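Local coordinates for cytochrome C3, A dimeric class III c-type cytochrome (Desulfovibrio gigas, PDB 1GYO), which probably carries electrons through several covalently attached c-type hemes, each protein chain of the dimer contributing four of them, at residues 85-89 with 90-94; 24-28 with 29-33. All blocks are in the same frame, centred on the assembly; numbering follows the deposited sequence.

Contact 1 of 2, residues 85-89 with 90-94; sequences KAMKA and KNEQT. With HEC (heme c), chain E.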
ATOM      1  N   LYS A  85     -10.194 -11.313  16.364  1.00 14.28           N
ATOM      2  CA  LYS A  85     -10.127 -12.159  17.558  1.00 15.46           C
ATOM      3  C   LYS A  85      -8.715 -12.220  18.112  1.00 17.90           C
ATOM      4  O   LYS A  85      -8.498 -12.207  19.346  1.00 19.39           O
ATOM      5  CB  LYS A  85     -10.654 -13.548  17.241  1.00 15.94           C
ATOM      6  CG  LYS A  85     -12.129 -13.676  17.120  1.00 16.84           C
ATOM      7  CD  LYS A  85     -12.722 -15.068  16.805  1.00 18.63           C
ATOM      8  CE  LYS A  85     -12.350 -16.057  17.889  1.00 21.78           C
ATOM      9  NZ  LYS A  85     -13.133 -17.326  17.645  1.00 25.19           N
ATOM     10  N   ALA A  86      -7.698 -12.320  17.258  1.00 16.70           N
ATOM     11  CA  ALA A  86      -6.330 -12.413  17.738  1.00 17.64           C
ATOM     12  C   ALA A  86      -5.906 -11.136  18.442  1.00 18.52           C
ATOM     13  O   ALA A  86      -5.216 -11.177  19.461  1.00 21.81           O
ATOM     14  CB  ALA A  86      -5.383 -12.690  16.581  1.00 19.32           C
ATOM     15  N   MET A  87      -6.312  -9.995  17.900  1.00 18.64           N
ATOM     16  CA  MET A  87      -5.962  -8.710  18.516  1.00 19.46           C
ATOM     17  C   MET A  87      -6.673  -8.560  19.841  1.00 19.44           C
ATOM     18  O   MET A  87      -6.090  -8.108  20.824  1.00 23.67           O
ATOM     19  CB  MET A  87      -6.310  -7.558  17.559  1.00 18.88           C
ATOM     20  CG  MET A  87      -5.414  -7.562  16.322  1.00 19.02           C
ATOM     21  SD  MET A  87      -5.599  -6.104  15.286  1.00 18.67           S
ATOM     22  CE  MET A  87      -4.736  -4.866  16.305  1.00 25.52           C
ATOM     23  N   LYS A  88      -7.944  -8.921  19.893  1.00 19.99           N
ATOM     24  CA  LYS A  88      -8.662  -8.859  21.159  1.00 21.87           C
ATOM     25  C   LYS A  88      -8.019  -9.725  22.227  1.00 25.83           C
ATOM     26  O   LYS A  88      -7.970  -9.320  23.416  1.00 29.69           O
ATOM     27  CB  LYS A  88     -10.114  -9.304  20.945  1.00 25.97           C
ATOM     28  CG  LYS A  88     -10.885  -9.204  22.279  1.00 32.39           C
ATOM     29  CD  LYS A  88     -12.359  -9.092  21.990  1.00 39.55           C
ATOM     30  CE  LYS A  88     -13.106  -8.556  23.212  1.00 49.31           C
ATOM     31  NZ  LYS A  88     -12.775  -9.361  24.426  1.00 56.92           N
ATOM     32  N   ALA A  89      -7.518 -10.889  21.861  1.00 23.66           N
ATOM     33  CA  ALA A  89      -6.854 -11.786  22.811  1.00 25.95           C
ATOM     34  C   ALA A  89      -5.591 -11.141  23.366  1.00 30.20           C
ATOM     35  O   ALA A  89      -5.150 -11.432  24.461  1.00 34.21           O
ATOM     36  CB  ALA A  89      -6.539 -13.118  22.135  1.00 31.05           C
ATOM     37  N   LYS A  90      -4.978 -10.234  22.617  1.00 28.20           N
ATOM     38  CA  LYS A  90      -3.825  -9.471  23.057  1.00 33.23           C
ATOM     39  C   LYS A  90      -4.200  -8.126  23.655  1.00 32.49           C
ATOM     40  O   LYS A  90      -3.318  -7.331  23.949  1.00 38.90           O
ATOM     41  CB  LYS A  90      -2.891  -9.202  21.870  1.00 33.66           C
ATOM     42  CG  LYS A  90      -2.212 -10.433  21.272  1.00 36.44           C
ATOM     43  CD  LYS A  90      -1.878 -10.064  19.836  1.00 40.06           C
ATOM     44  CE  LYS A  90      -0.722 -10.808  19.220  1.00 42.62           C
ATOM     45  NZ  LYS A  90      -0.837 -12.278  19.437  1.00 80.52           N
ATOM     46  N   ASN A  91      -5.469  -7.831  23.855  1.00 32.75           N
ATOM     47  CA  ASN A  91      -5.884  -6.544  24.434  1.00 35.24           C
ATOM     48  C   ASN A  91      -5.428  -5.352  23.606  1.00 31.60           C
ATOM     49  O   ASN A  91      -5.097  -4.278  24.080  1.00 33.29           O
ATOM     50  CB  ASN A  91      -5.335  -6.405  25.853  0.70 35.25           C
ATOM     51  CG  ASN A  91      -5.942  -5.204  26.566  0.70 39.59           C
ATOM     52  OD1 ASN A  91      -5.322  -4.618  27.459  0.70 66.61           O
ATOM     53  ND2 ASN A  91      -7.148  -4.854  26.147  0.70 46.07           N
ATOM     54  N   GLU A  92      -5.511  -5.544  22.286  1.00 27.79           N
ATOM     55  CA  GLU A  92      -5.254  -4.486  21.336  1.00 27.05           C
ATOM     56  C   GLU A  92      -6.550  -3.987  20.713  1.00 24.59           C
ATOM     57  O   GLU A  92      -7.440  -4.738  20.344  1.00 26.80           O
ATOM     58  CB  GLU A  92      -4.329  -5.026  20.224  1.00 24.50           C
ATOM     59  CG  GLU A  92      -2.935  -5.344  20.778  1.00 27.87           C
ATOM     60  CD  GLU A  92      -2.115  -6.070  19.730  1.00 29.98           C
ATOM     61  OE1 GLU A  92      -2.699  -6.413  18.688  1.00 36.24           O
ATOM     62  OE2 GLU A  92      -0.907  -6.328  19.922  1.00 38.25           O
ATOM     63  N   GLN A  93      -6.687  -2.678  20.550  1.00 27.73           N
ATOM     64  CA  GLN A  93      -7.817  -2.078  19.862  1.00 27.10           C
ATOM     65  C   GLN A  93      -8.036  -2.689  18.477  1.00 22.01           C
ATOM     66  O   GLN A  93      -7.100  -2.794  17.677  1.00 22.11           O
ATOM     67  CB  GLN A  93      -7.551  -0.578  19.661  1.00 30.34           C
ATOM     68  CG  GLN A  93      -8.790   0.194  19.222  1.00 43.90           C
ATOM     69  CD  GLN A  93      -8.625   1.692  19.295  1.00 60.18           C
ATOM     70  OE1 GLN A  93      -9.000   2.438  18.381  1.00 92.85           O
ATOM     71  NE2 GLN A  93      -8.051   2.239  20.357  1.00 69.70           N
ATOM     72  N   THR A  94      -9.256  -3.113  18.169  1.00 20.07           N
ATOM     73  CA  THR A  94      -9.517  -3.869  16.925  1.00 17.69           C
ATOM     74  C   THR A  94     -10.981  -3.787  16.574  1.00 16.98           C
ATOM     75  O   THR A  94     -11.767  -3.055  17.194  1.00 20.03           O
ATOM     76  CB  THR A  94      -9.015  -5.294  17.141  1.00 17.04           C
ATOM     77  OG1 THR A  94      -8.930  -5.950  15.850  1.00 17.01           O
ATOM     78  CG2 THR A  94      -9.874  -6.136  18.048  1.00 18.06           C
TER
HETATM   79 FE   HEC E 113     -10.845  -4.854  10.820  1.00 11.95          FE
HETATM   80  CHA HEC E 113     -11.490  -2.225  12.852  1.00 14.99           C
HETATM   81  CHB HEC E 113     -14.052  -4.731   9.665  1.00 13.41           C
HETATM   82  CHC HEC E 113     -10.113  -7.164   8.528  1.00 11.66           C
HETATM   83  CHD HEC E 113      -7.721  -5.071  12.058  1.00 13.54           C
HETATM   84  NA  HEC E 113     -12.478  -3.766  11.251  1.00 13.84           N
HETATM   85  C1A HEC E 113     -12.566  -2.699  12.127  1.00 14.39           C
HETATM   86  C2A HEC E 113     -13.917  -2.195  12.186  1.00 16.05           C
HETATM   87  C3A HEC E 113     -14.653  -2.940  11.324  1.00 15.87           C
HETATM   88  C4A HEC E 113     -13.752  -3.873  10.706  1.00 13.99           C
HETATM   89  CMA HEC E 113     -16.125  -2.821  11.016  1.00 18.30           C
HETATM   90  CAA HEC E 113     -14.361  -1.029  13.021  1.00 19.02           C
HETATM   91  CBA HEC E 113     -14.209   0.298  12.287  0.53 25.04           C
HETATM   92  CGA HEC E 113     -15.253   0.533  11.214  0.53 24.22           C
HETATM   93  O1A HEC E 113     -16.416   0.765  11.563  0.53 32.88           O
HETATM   94  O2A HEC E 113     -14.896   0.468  10.021  0.53 24.95           O
HETATM   95  NB  HEC E 113     -11.868  -5.736   9.353  1.00 11.93           N
HETATM   96  C1B HEC E 113     -13.194  -5.572   8.995  1.00 12.44           C
HETATM   97  C2B HEC E 113     -13.530  -6.404   7.865  1.00 12.35           C
HETATM   98  C3B HEC E 113     -12.406  -7.080   7.524  1.00 11.41           C
HETATM   99  C4B HEC E 113     -11.379  -6.680   8.460  1.00 11.64           C
HETATM  100  CMB HEC E 113     -14.879  -6.447   7.206  1.00 12.99           C
HETATM  101  CAB HEC E 113     -12.198  -8.107   6.442  1.00 11.88           C
HETATM  102  CBB HEC E 113     -12.554  -7.678   5.041  1.00 14.77           C
HETATM  103  NC  HEC E 113      -9.248  -5.936  10.410  1.00 12.44           N
HETATM  104  C1C HEC E 113      -9.127  -6.911   9.434  1.00 11.71           C
HETATM  105  C2C HEC E 113      -7.868  -7.608   9.537  1.00 11.85           C
HETATM  106  C3C HEC E 113      -7.191  -7.033  10.556  1.00 12.58           C
HETATM  107  C4C HEC E 113      -8.038  -5.968  11.075  1.00 12.67           C
HETATM  108  CMC HEC E 113      -7.490  -8.781   8.665  1.00 13.25           C
HETATM  109  CAC HEC E 113      -5.876  -7.403  11.168  1.00 13.47           C
HETATM  110  CBC HEC E 113      -4.803  -7.978  10.290  1.00 14.84           C
HETATM  111  ND  HEC E 113      -9.828  -3.879  12.216  1.00 13.71           N
HETATM  112  C1D HEC E 113      -8.503  -4.045  12.555  1.00 13.45           C
HETATM  113  C2D HEC E 113      -8.055  -3.018  13.460  1.00 15.62           C
HETATM  114  C3D HEC E 113      -9.126  -2.229  13.704  1.00 16.20           C
HETATM  115  C4D HEC E 113     -10.223  -2.743  12.927  1.00 14.46           C
HETATM  116  CMD HEC E 113      -6.647  -2.899  13.992  1.00 18.37           C
HETATM  117  CAD HEC E 113      -9.218  -1.045  14.634  1.00 20.63           C
HETATM  118  CBD HEC E 113      -8.970   0.267  13.928  1.00 22.25           C
HETATM  119  CGD HEC E 113      -8.883   1.427  14.930  1.00 27.12           C
HETATM  120  O1D HEC E 113      -9.941   1.916  15.330  1.00 37.93           O
HETATM  121  O2D HEC E 113      -7.760   1.764  15.326  1.00 28.65           O
HETATM  122  O   HOH W   1      -3.627 -13.449  19.648  1.00 27.91           O

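Contact 2 of 2, residues 24-28 with 29-33; sequences VEMSH and AKHRN. With HEC (heme c), chain E.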
ATOM      1  N   VAL A  24     -21.141  -6.519   3.332  1.00 14.43           N
ATOM      2  CA  VAL A  24     -20.379  -5.979   4.465  1.00 13.49           C
ATOM      3  C   VAL A  24     -19.527  -4.810   3.972  1.00 14.16           C
ATOM      4  O   VAL A  24     -18.862  -4.934   2.942  1.00 15.87           O
ATOM      5  CB  VAL A  24     -19.431  -7.039   5.074  1.00 12.19           C
ATOM      6  CG1 VAL A  24     -18.472  -6.439   6.070  1.00 13.73           C
ATOM      7  CG2 VAL A  24     -20.263  -8.198   5.656  1.00 13.99           C
ATOM      8  N   GLU A  25     -19.533  -3.718   4.690  1.00 14.77           N
ATOM      9  CA  GLU A  25     -18.695  -2.581   4.354  1.00 17.14           C
ATOM     10  C   GLU A  25     -17.391  -2.710   5.090  1.00 16.96           C
ATOM     11  O   GLU A  25     -17.319  -3.162   6.240  1.00 20.75           O
ATOM     12  CB  GLU A  25     -19.387  -1.282   4.771  1.00 22.00           C
ATOM     13  CG  GLU A  25     -20.721  -1.081   4.140  1.00 30.01           C
ATOM     14  CD  GLU A  25     -21.299   0.313   4.465  1.00 33.09           C
ATOM     15  OE1 GLU A  25     -22.311   0.584   3.790  1.00 49.78           O
ATOM     16  OE2 GLU A  25     -20.827   1.083   5.326  1.00 47.00           O
ATOM     17  N   MET A  26     -16.313  -2.283   4.431  1.00 15.13           N
ATOM     18  CA  MET A  26     -15.034  -2.191   5.094  1.00 14.75           C
ATOM     19  C   MET A  26     -14.381  -0.873   4.730  1.00 13.93           C
ATOM     20  O   MET A  26     -14.403  -0.434   3.581  1.00 15.68           O
ATOM     21  CB  MET A  26     -14.081  -3.292   4.641  1.00 15.16           C
ATOM     22  CG  MET A  26     -12.839  -3.450   5.493  1.00 16.77           C
ATOM     23  SD  MET A  26     -11.392  -4.013   4.587  1.00 17.21           S
ATOM     24  CE  MET A  26     -11.006  -2.520   3.778  1.00 18.33           C
ATOM     25  N   SER A  27     -13.818  -0.237   5.756  1.00 14.11           N
ATOM     26  CA  SER A  27     -13.143   1.047   5.553  1.00 13.97           C
ATOM     27  C   SER A  27     -11.656   0.864   5.466  1.00 12.53           C
ATOM     28  O   SER A  27     -10.999   0.421   6.414  1.00 14.11           O
ATOM     29  CB  SER A  27     -13.478   1.955   6.728  1.00 16.50           C
ATOM     30  OG  SER A  27     -12.637   3.132   6.604  1.00 16.67           O
ATOM     31  N   HIS A  28     -11.067   1.227   4.321  1.00 12.86           N
ATOM     32  CA  HIS A  28      -9.591   1.286   4.270  1.00 12.72           C
ATOM     33  C   HIS A  28      -9.067   2.362   5.207  1.00 13.72           C
ATOM     34  O   HIS A  28      -8.005   2.211   5.781  1.00 14.57           O
ATOM     35  CB  HIS A  28      -9.061   1.541   2.864  1.00 12.33           C
ATOM     36  CG  HIS A  28      -8.959   0.334   1.968  1.00 11.57           C
ATOM     37  ND1 HIS A  28      -9.861   0.085   0.972  1.00 12.69           N
ATOM     38  CD2 HIS A  28      -8.061  -0.671   1.886  1.00 11.87           C
ATOM     39  CE1 HIS A  28      -9.468  -1.044   0.314  1.00 11.83           C
ATOM     40  NE2 HIS A  28      -8.386  -1.516   0.855  1.00 11.29           N
ATOM     41  N   ALA A  29      -9.814   3.462   5.381  1.00 14.59           N
ATOM     42  CA  ALA A  29      -9.368   4.527   6.282  1.00 16.44           C
ATOM     43  C   ALA A  29      -9.197   4.021   7.705  1.00 16.22           C
ATOM     44  O   ALA A  29      -8.172   4.270   8.350  1.00 18.10           O
ATOM     45  CB  ALA A  29     -10.377   5.696   6.238  1.00 18.83           C
ATOM     46  N   LYS A  30     -10.188   3.268   8.184  1.00 15.49           N
ATOM     47  CA  LYS A  30     -10.129   2.769   9.545  1.00 16.41           C
ATOM     48  C   LYS A  30      -9.021   1.750   9.745  1.00 15.99           C
ATOM     49  O   LYS A  30      -8.497   1.599  10.850  1.00 17.57           O
ATOM     50  CB  LYS A  30     -11.472   2.141   9.969  1.00 17.82           C
ATOM     51  CG  LYS A  30     -12.576   3.144  10.160  1.00 21.95           C
ATOM     52  CD  LYS A  30     -12.292   4.049  11.369  1.00 35.56           C
ATOM     53  CE  LYS A  30     -13.427   4.996  11.679  1.00 40.28           C
ATOM     54  NZ  LYS A  30     -13.316   5.572  13.079  1.00 79.92           N
ATOM     55  N   HIS A  31      -8.662   1.053   8.647  1.00 14.28           N
ATOM     56  CA  HIS A  31      -7.584   0.085   8.653  1.00 13.89           C
ATOM     57  C   HIS A  31      -6.243   0.653   8.207  1.00 14.48           C
ATOM     58  O   HIS A  31      -5.328  -0.102   7.843  1.00 14.85           O
ATOM     59  CB  HIS A  31      -7.921  -1.135   7.817  1.00 14.02           C
ATOM     60  CG  HIS A  31      -9.035  -1.945   8.438  1.00 13.03           C
ATOM     61  ND1 HIS A  31     -10.333  -1.800   8.128  1.00 14.09           N
ATOM     62  CD2 HIS A  31      -9.005  -2.982   9.307  1.00 12.73           C
ATOM     63  CE1 HIS A  31     -11.063  -2.686   8.806  1.00 13.65           C
ATOM     64  NE2 HIS A  31     -10.285  -3.430   9.567  1.00 12.74           N
ATOM     65  N   ARG A  32      -6.051   1.965   8.299  1.00 14.97           N
ATOM     66  CA  ARG A  32      -4.817   2.579   7.797  1.00 16.24           C
ATOM     67  C   ARG A  32      -3.558   2.158   8.527  1.00 18.02           C
ATOM     68  O   ARG A  32      -2.472   2.293   7.954  1.00 20.49           O
ATOM     69  CB  ARG A  32      -4.961   4.114   7.801  1.00 20.02           C
ATOM     70  CG  ARG A  32      -5.309   4.874   9.049  0.58 24.24           C
ATOM     71  CD  ARG A  32      -5.198   6.394   8.798  0.58 26.68           C
ATOM     72  NE  ARG A  32      -6.461   7.033   8.527  0.58 32.71           N
ATOM     73  CZ  ARG A  32      -7.473   7.659   7.999  0.58 30.60           C
ATOM     74  NH1 ARG A  32      -7.507   8.022   6.709  0.58 24.37           N
ATOM     75  NH2 ARG A  32      -8.600   7.995   8.677  0.58 28.96           N
ATOM     76  N   ASN A  33      -3.656   1.629   9.732  1.00 17.77           N
ATOM     77  CA  ASN A  33      -2.474   1.162  10.466  1.00 18.71           C
ATOM     78  C   ASN A  33      -2.221  -0.334  10.264  1.00 19.63           C
ATOM     79  O   ASN A  33      -1.341  -0.892  10.900  1.00 26.53           O
ATOM     80  CB  ASN A  33      -2.584   1.449  11.954  1.00 19.64           C
ATOM     81  CG  ASN A  33      -2.766   2.916  12.259  1.00 22.57           C
ATOM     82  OD1 ASN A  33      -2.093   3.764  11.664  1.00 26.03           O
ATOM     83  ND2 ASN A  33      -3.694   3.257  13.165  1.00 26.30           N
TER
HETATM   84 FE   HEC E 113     -10.845  -4.854  10.820  1.00 11.95          FE
HETATM   85  CHA HEC E 113     -11.490  -2.225  12.852  1.00 14.99           C
HETATM   86  CHB HEC E 113     -14.052  -4.731   9.665  1.00 13.41           C
HETATM   87  CHC HEC E 113     -10.113  -7.164   8.528  1.00 11.66           C
HETATM   88  CHD HEC E 113      -7.721  -5.071  12.058  1.00 13.54           C
HETATM   89  NA  HEC E 113     -12.478  -3.766  11.251  1.00 13.84           N
HETATM   90  C1A HEC E 113     -12.566  -2.699  12.127  1.00 14.39           C
HETATM   91  C2A HEC E 113     -13.917  -2.195  12.186  1.00 16.05           C
HETATM   92  C3A HEC E 113     -14.653  -2.940  11.324  1.00 15.87           C
HETATM   93  C4A HEC E 113     -13.752  -3.873  10.706  1.00 13.99           C
HETATM   94  CMA HEC E 113     -16.125  -2.821  11.016  1.00 18.30           C
HETATM   95  CAA HEC E 113     -14.361  -1.029  13.021  1.00 19.02           C
HETATM   96  CBA HEC E 113     -14.209   0.298  12.287  0.53 25.04           C
HETATM   97  CGA HEC E 113     -15.253   0.533  11.214  0.53 24.22           C
HETATM   98  O1A HEC E 113     -16.416   0.765  11.563  0.53 32.88           O
HETATM   99  O2A HEC E 113     -14.896   0.468  10.021  0.53 24.95           O
HETATM  100  NB  HEC E 113     -11.868  -5.736   9.353  1.00 11.93           N
HETATM  101  C1B HEC E 113     -13.194  -5.572   8.995  1.00 12.44           C
HETATM  102  C2B HEC E 113     -13.530  -6.404   7.865  1.00 12.35           C
HETATM  103  C3B HEC E 113     -12.406  -7.080   7.524  1.00 11.41           C
HETATM  104  C4B HEC E 113     -11.379  -6.680   8.460  1.00 11.64           C
HETATM  105  CMB HEC E 113     -14.879  -6.447   7.206  1.00 12.99           C
HETATM  106  CAB HEC E 113     -12.198  -8.107   6.442  1.00 11.88           C
HETATM  107  CBB HEC E 113     -12.554  -7.678   5.041  1.00 14.77           C
HETATM  108  NC  HEC E 113      -9.248  -5.936  10.410  1.00 12.44           N
HETATM  109  C1C HEC E 113      -9.127  -6.911   9.434  1.00 11.71           C
HETATM  110  C2C HEC E 113      -7.868  -7.608   9.537  1.00 11.85           C
HETATM  111  C3C HEC E 113      -7.191  -7.033  10.556  1.00 12.58           C
HETATM  112  C4C HEC E 113      -8.038  -5.968  11.075  1.00 12.67           C
HETATM  113  CMC HEC E 113      -7.490  -8.781   8.665  1.00 13.25           C
HETATM  114  CAC HEC E 113      -5.876  -7.403  11.168  1.00 13.47           C
HETATM  115  CBC HEC E 113      -4.803  -7.978  10.290  1.00 14.84           C
HETATM  116  ND  HEC E 113      -9.828  -3.879  12.216  1.00 13.71           N
HETATM  117  C1D HEC E 113      -8.503  -4.045  12.555  1.00 13.45           C
HETATM  118  C2D HEC E 113      -8.055  -3.018  13.460  1.00 15.62           C
HETATM  119  C3D HEC E 113      -9.126  -2.229  13.704  1.00 16.20           C
HETATM  120  C4D HEC E 113     -10.223  -2.743  12.927  1.00 14.46           C
HETATM  121  CMD HEC E 113      -6.647  -2.899  13.992  1.00 18.37           C
HETATM  122  CAD HEC E 113      -9.218  -1.045  14.634  1.00 20.63           C
HETATM  123  CBD HEC E 113      -8.970   0.267  13.928  1.00 22.25           C
HETATM  124  CGD HEC E 113      -8.883   1.427  14.930  1.00 27.12           C
HETATM  125  O1D HEC E 113      -9.941   1.916  15.330  1.00 37.93           O
HETATM  126  O2D HEC E 113      -7.760   1.764  15.326  1.00 28.65           O

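Contact 1 of 2, residues 85-89 with 90-94
A Schellman motif closes helix 80-89: Glu92 N reaches back to Met87 O (3.0 Å, N-H...O angle 166°) and Asn91 N to Lys88 O (2.9 Å). Asn91 is the C' residue, and its positive phi of 59° makes the turn out of the helix possible. Lys90 N, one step earlier, shares weak bonds with Ala86 O and Met87 O. The aliphatic part of Lys90 then runs back beside Ala86 O, and a water links the two residues, accepting from Lys90 NZ (3.0 Å) and donating to Ala86 O (2.8 Å). Beyond this C-cap, helix end and returning loop both meet heme c, Met87 through its methyl and Thr94 through CA. Met87 bends at its last torsion (chi3 74°), which brings CE to within 3.4 Å of Gln93 O in the returning loop, while the same methyl lies 3.6 Å from the heme methyl CMD. The side chain of Glu92 crosses that of Met87 at about a right angle, with OE1 beside CE. Thr94 OG1 sits 3.4 Å from Met87 SD, a buried hydroxyl with no hydrogen-bond partner in the model. Thr94 CA packs against heme atom C3D (3.6 Å), and the Thr94 side chain lies close to that of His84, the axial ligand from helix 80-89.

Contact 2 of 2, residues 24-28 with 29-33
Ser27 O and the ring of His31 form the tight centre of this turn at the end of strand 24-27. His31 ND1 donates to Ser27 O over 2.9 Å at 165°, and the acceptor lies only 4° out of the imidazole plane. His31 N also donates to Ser27 O, at 3.3 Å, coming from the opposite face of the carbonyl plane. One oxygen thus grips both backbone and ring, setting the rotation of the imidazole whose NE2 binds the heme iron at 2.0 Å. Ser27 contributes its hydroxyl as well: with OG anti to the backbone N (chi1 171°), it accepts from Lys30 N at 2.9 Å. Met26 touches both histidine ligands. Its CG lies 3.8 Å from His31 CE1, its SD stands obliquely to the same ring, and its CE sits over the centre of the His28 ring, 3.8 Å above the plane. His28, held through ND1 by Pro4 O, is buried too and binds the iron of another heme.

Packing slackens at Lys30, whose amine leads outward although its CG lies 3.5 Å from O2A of one heme propionate. The second subunit covers Ala29 and Arg32, and in the conformer given Arg32 NH1 bonds to Asp44 O of that subunit. Two histidines three residues apart, one just before the type I turn from Ala29 to Arg32 and one in it, serve separate irons; each is paired with a second axial histidine (His40 or His84), which fits the bis-histidine, closely spaced hemes of the cytochrome c3 family.

How the contacts relate
Along the chain contact 2 comes first, where strand 24-27, paired antiparallel with strand 6-9, runs into its turn; contact 1 follows much later, at the end of helix 80-89. Their centres lie 17 Å apart and their nearest atoms about 7 Å, so the two do not touch. What joins them is one heme c, enclosed by two parts of the chain that are far apart in sequence; helix 80-89 also carries its covalent attachments, Cys80 and Cys83. Contact 1 lies at the surface, whereas contact 2 is partly buried, reaching other hemes and the second subunit.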